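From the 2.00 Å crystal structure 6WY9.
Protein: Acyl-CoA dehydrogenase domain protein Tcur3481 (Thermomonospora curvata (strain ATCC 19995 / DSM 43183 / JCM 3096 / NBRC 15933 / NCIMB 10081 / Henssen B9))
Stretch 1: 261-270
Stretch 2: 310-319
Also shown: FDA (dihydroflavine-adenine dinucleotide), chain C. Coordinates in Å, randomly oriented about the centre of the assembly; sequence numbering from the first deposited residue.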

# COMPACT_ATOMS: atom_id res chain seq x y z
N ALA B 261 1.44 1.90 -16.76
CA ALA B 261 1.18 1.16 -15.53
C ALA B 261 2.15 -0.01 -15.38
O ALA B 261 2.52 -0.39 -14.26
CB ALA B 261 -0.27 0.61 -15.50
N VAL B 262 2.50 -0.65 -16.50
CA VAL B 262 3.49 -1.73 -16.47
C VAL B 262 4.85 -1.16 -16.02
O VAL B 262 5.49 -1.69 -15.11
CB VAL B 262 3.56 -2.42 -17.84
CG1 VAL B 262 4.77 -3.40 -17.92
CG2 VAL B 262 2.23 -3.18 -18.11
N GLN B 263 5.28 -0.05 -16.62
CA GLN B 263 6.56 0.55 -16.23
C GLN B 263 6.57 0.90 -14.75
O GLN B 263 7.60 0.74 -14.08
CB GLN B 263 6.85 1.78 -17.09
CG GLN B 263 7.09 1.33 -18.54
CD GLN B 263 7.66 2.42 -19.40
OE1 GLN B 263 7.80 3.54 -18.93
NE2 GLN B 263 7.98 2.11 -20.68
N HIS B 264 5.41 1.35 -14.21
CA HIS B 264 5.37 1.78 -12.82
C HIS B 264 5.41 0.61 -11.84
O HIS B 264 6.02 0.73 -10.76
CB HIS B 264 4.13 2.68 -12.56
CG HIS B 264 4.32 4.06 -13.15
ND1 HIS B 264 3.58 5.15 -12.76
CD2 HIS B 264 5.20 4.52 -14.07
CE1 HIS B 264 3.99 6.23 -13.38
NE2 HIS B 264 4.99 5.88 -14.18
N GLN B 265 4.79 -0.52 -12.20
CA GLN B 265 4.89 -1.72 -11.40
C GLN B 265 6.32 -2.22 -11.42
O GLN B 265 6.85 -2.58 -10.37
CB GLN B 265 3.92 -2.80 -11.94
CG GLN B 265 2.42 -2.43 -11.56
CD GLN B 265 1.41 -3.32 -12.21
OE1 GLN B 265 1.11 -4.40 -11.72
NE2 GLN B 265 0.87 -2.88 -13.37
N LEU B 266 6.97 -2.21 -12.60
CA LEU B 266 8.38 -2.60 -12.65
C LEU B 266 9.24 -1.66 -11.82
O LEU B 266 10.20 -2.10 -11.16
CB LEU B 266 8.88 -2.61 -14.10
CG LEU B 266 8.23 -3.66 -15.02
CD1 LEU B 266 8.56 -3.29 -16.45
CD2 LEU B 266 8.84 -5.06 -14.72
N ALA B 267 8.97 -0.35 -11.87
CA ALA B 267 9.77 0.60 -11.08
C ALA B 267 9.60 0.36 -9.59
O ALA B 267 10.54 0.56 -8.81
CB ALA B 267 9.36 2.04 -11.38
N ASP B 268 8.40 0.03 -9.16
CA ASP B 268 8.21 -0.19 -7.73
C ASP B 268 9.00 -1.41 -7.29
O ASP B 268 9.58 -1.40 -6.20
CB ASP B 268 6.74 -0.33 -7.39
CG ASP B 268 5.99 1.03 -7.39
OD1 ASP B 268 6.61 2.12 -7.33
OD2 ASP B 268 4.77 0.97 -7.42
N CYS B 269 9.07 -2.45 -8.13
CA CYS B 269 9.95 -3.58 -7.85
C CYS B 269 11.40 -3.14 -7.73
O CYS B 269 12.14 -3.58 -6.83
CB CYS B 269 9.86 -4.63 -8.97
SG CYS B 269 8.24 -5.46 -9.09
N TYR B 270 11.87 -2.35 -8.71
CA TYR B 270 13.24 -1.83 -8.68
C TYR B 270 13.53 -1.07 -7.38
O TYR B 270 14.56 -1.28 -6.73
CB TYR B 270 13.38 -0.92 -9.91
CG TYR B 270 14.74 -0.41 -10.25
CD1 TYR B 270 15.32 0.63 -9.52
CD2 TYR B 270 15.42 -0.88 -11.38
CE1 TYR B 270 16.58 1.12 -9.87
CE2 TYR B 270 16.66 -0.38 -11.74
CZ TYR B 270 17.23 0.63 -10.97
OH TYR B 270 18.46 1.17 -11.30
N ASN B 310 6.08 -8.37 -2.20
CA ASN B 310 5.45 -7.50 -3.21
C ASN B 310 6.04 -7.76 -4.60
O ASN B 310 5.30 -7.85 -5.58
CB ASN B 310 5.62 -6.02 -2.90
CG ASN B 310 4.84 -5.55 -1.71
OD1 ASN B 310 3.87 -6.20 -1.23
ND2 ASN B 310 5.20 -4.36 -1.26
N VAL B 311 7.37 -7.81 -4.70
CA VAL B 311 7.98 -8.00 -6.02
C VAL B 311 7.43 -9.25 -6.69
O VAL B 311 6.98 -9.20 -7.84
CB VAL B 311 9.52 -8.05 -5.94
CG1 VAL B 311 10.13 -8.50 -7.37
CG2 VAL B 311 10.13 -6.69 -5.44
N VAL B 312 7.47 -10.40 -6.00
CA VAL B 312 7.06 -11.64 -6.71
C VAL B 312 5.55 -11.69 -6.97
O VAL B 312 5.13 -12.37 -7.90
CB VAL B 312 7.51 -12.93 -5.97
CG1 VAL B 312 9.10 -13.01 -5.92
CG2 VAL B 312 6.87 -13.10 -4.55
N HIS B 313 4.70 -10.99 -6.19
CA HIS B 313 3.31 -10.83 -6.62
C HIS B 313 3.20 -9.97 -7.88
O HIS B 313 2.38 -10.24 -8.77
CB HIS B 313 2.47 -10.20 -5.48
CG HIS B 313 1.91 -11.23 -4.53
ND1 HIS B 313 0.74 -11.92 -4.80
CD2 HIS B 313 2.40 -11.73 -3.37
CE1 HIS B 313 0.49 -12.75 -3.79
NE2 HIS B 313 1.46 -12.64 -2.90
N ARG B 314 3.98 -8.87 -7.95
CA ARG B 314 3.87 -8.05 -9.15
C ARG B 314 4.38 -8.82 -10.37
O ARG B 314 3.79 -8.73 -11.45
CB ARG B 314 4.65 -6.72 -9.00
CG ARG B 314 4.08 -5.76 -7.94
CD ARG B 314 4.54 -4.29 -8.15
NE ARG B 314 4.40 -3.53 -6.91
CZ ARG B 314 5.31 -3.52 -5.96
NH1 ARG B 314 6.41 -4.26 -6.15
NH2 ARG B 314 5.14 -2.80 -4.85
N THR B 315 5.46 -9.60 -10.22
CA THR B 315 5.98 -10.28 -11.40
C THR B 315 5.06 -11.43 -11.83
O THR B 315 5.00 -11.76 -13.02
CB THR B 315 7.44 -10.76 -11.18
OG1 THR B 315 7.52 -11.61 -10.03
CG2 THR B 315 8.45 -9.55 -11.00
N GLN B 316 4.28 -12.02 -10.91
CA GLN B 316 3.23 -12.92 -11.35
C GLN B 316 2.18 -12.18 -12.17
O GLN B 316 1.81 -12.59 -13.28
CB GLN B 316 2.53 -13.60 -10.17
CG GLN B 316 3.29 -14.74 -9.53
CD GLN B 316 3.79 -15.77 -10.53
OE1 GLN B 316 5.00 -16.00 -10.60
NE2 GLN B 316 2.86 -16.44 -11.27
N HIS B 317 1.66 -11.09 -11.62
CA HIS B 317 0.58 -10.40 -12.27
C HIS B 317 0.98 -9.95 -13.68
O HIS B 317 0.19 -10.09 -14.64
CB HIS B 317 0.14 -9.21 -11.40
CG HIS B 317 -0.95 -8.43 -12.07
ND1 HIS B 317 -2.23 -8.90 -12.17
CD2 HIS B 317 -0.91 -7.27 -12.79
CE1 HIS B 317 -2.97 -8.05 -12.87
NE2 HIS B 317 -2.18 -7.06 -13.27
N LEU B 318 2.18 -9.36 -13.81
CA LEU B 318 2.65 -8.79 -15.09
C LEU B 318 2.80 -9.85 -16.19
O LEU B 318 2.86 -9.51 -17.38
CB LEU B 318 3.98 -8.08 -14.85
CG LEU B 318 3.78 -6.79 -14.04
CD1 LEU B 318 5.13 -6.12 -13.62
CD2 LEU B 318 2.96 -5.81 -14.92
N HIS B 319 2.93 -11.14 -15.82
CA HIS B 319 3.03 -12.20 -16.81
C HIS B 319 1.67 -12.65 -17.34
O HIS B 319 1.62 -13.30 -18.40
CB HIS B 319 3.74 -13.43 -16.24
CG HIS B 319 5.21 -13.39 -16.39
ND1 HIS B 319 6.04 -12.84 -15.43
CD2 HIS B 319 6.02 -13.79 -17.40
CE1 HIS B 319 7.30 -12.95 -15.82
NE2 HIS B 319 7.31 -13.50 -17.03
PA FDA C . -1.31 -10.51 -21.44
O1A FDA C . 0.04 -10.85 -21.98
O2A FDA C . -2.37 -9.91 -22.39
O5B FDA C . -1.12 -9.30 -20.28
C5B FDA C . -0.23 -9.77 -19.31
C4B FDA C . -0.14 -8.69 -18.22
O4B FDA C . 0.18 -7.41 -18.95
C3B FDA C . -1.50 -8.36 -17.59
O3B FDA C . -1.77 -9.14 -16.48
C2B FDA C . -1.27 -6.94 -17.12
O2B FDA C . -0.36 -6.83 -15.96
C1B FDA C . -0.49 -6.28 -18.30
N9A FDA C . -1.33 -5.55 -19.25
C8A FDA C . -2.01 -6.03 -20.38
N7A FDA C . -2.62 -5.06 -21.05
C5A FDA C . -2.33 -3.91 -20.36
C6A FDA C . -2.73 -2.58 -20.57
N6A FDA C . -3.50 -2.23 -21.62
N1A FDA C . -2.32 -1.60 -19.73
C2A FDA C . -1.54 -2.03 -18.69
N3A FDA C . -1.09 -3.26 -18.35
C4A FDA C . -1.51 -4.19 -19.23
N1 FDA C . -9.23 -17.76 -21.21
C2 FDA C . -10.24 -18.33 -22.02
O2 FDA C . -10.41 -17.93 -23.19
N3 FDA C . -11.01 -19.33 -21.43
C4 FDA C . -10.83 -19.80 -20.11
O4 FDA C . -11.54 -20.71 -19.69
C4X FDA C . -9.78 -19.17 -19.36
N5 FDA C . -9.53 -19.58 -18.05
C5X FDA C . -8.29 -19.37 -17.52
C6 FDA C . -7.84 -20.07 -16.47
C7 FDA C . -6.54 -19.83 -15.97
C7M FDA C . -6.11 -20.60 -14.86
C8 FDA C . -5.73 -18.90 -16.51
C8M FDA C . -4.37 -18.64 -15.99
C9 FDA C . -6.19 -18.15 -17.58
C9A FDA C . -7.46 -18.40 -18.09
N10 FDA C . -7.96 -17.65 -19.17
C10 FDA C . -9.01 -18.21 -19.90
C1' FDA C . -7.04 -16.69 -19.85
C2' FDA C . -7.21 -15.24 -19.31
O2' FDA C . -8.37 -14.71 -19.74
C3' FDA C . -5.92 -14.48 -19.88
O3' FDA C . -4.75 -14.93 -19.23
C4' FDA C . -6.09 -12.97 -19.75
O4' FDA C . -7.07 -12.59 -20.66
C5' FDA C . -4.71 -12.30 -19.97
O5' FDA C . -4.30 -12.60 -21.27
P FDA C . -2.71 -12.98 -21.27
O1P FDA C . -2.59 -14.09 -20.34
O2P FDA C . -2.29 -13.14 -22.72
O3P FDA C . -1.86 -11.73 -20.58

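Two helices that run nearly antiparallel can be held together chiefly by packing, with a few polar groups among the apolar contacts, and this pair from an acyl-CoA dehydrogenase domain protein illustrates the principle. The axes approach to 9.5 Å with 155° between their N-to-C directions. They are not equally close along their length: the CA atoms of Val-262 and Leu-318 lie 7.2 Å apart, whereas those of Cys-269 and Val-311 are separated by 5.2 Å.

Apolar packing dominates at the wider end. Leu-318, whose CA-to-CB bond points toward the opposing helix, presents both of its terminal methyls to it. Its CD2 lies 4.2 Å from CG2 of Val-262, while its CD1 is 4.0 Å from CD2 of Leu-266 and 3.9 Å from CB of Gln-265. Leu-266 starts out pointing away, yet the end of its side chain comes back near enough to take part. At the narrow end the contact reaches the backbone: CG2 of Val-311 is 3.9 Å from CA of Cys-269, and CG1 of Val-311 is 4.0 Å from SG of Cys-269.

Between these ends, Arg-314 shows how a charged residue can serve packing. Its extended chain lays CD 3.6 Å from the carbonyl O of Gln-265 and 4.1 Å from CB of the same residue. Beyond it, CB of Asp-268 sits over one face of the guanidinium, 3.8 Å from CZ, and SG of Cys-269 lies at the edge near its plane. That in-plane position allows a weak hydrogen bond from Arg-314 NH1 to Cys-269 SG, at 3.7 Å with an N-H...S angle of 146°. The carboxylate of Asp-268 is placed differently. Its OD2 is 4.5 Å from NE of Arg-314 but well out of the guanidinium plane, so no N-H points at it; opposite charges are near each other without forming a salt bridge.

Gln-265 links packing to polar order within its own helix. Its NE2 donates to O of Ala-261 at 3.1 Å, while its OE1 lies 3.7 Å from CD2 of His-317.

The cofactor adds a third surface. O3B of FDA donates a hydrogen bond to O of His-317 at 2.9 Å and also lies over one face of that residue's ring. From the other helix, CG2 of Val-262 comes within 3.3 Å of FDA N3A, so both helices touch the bound dinucleotide.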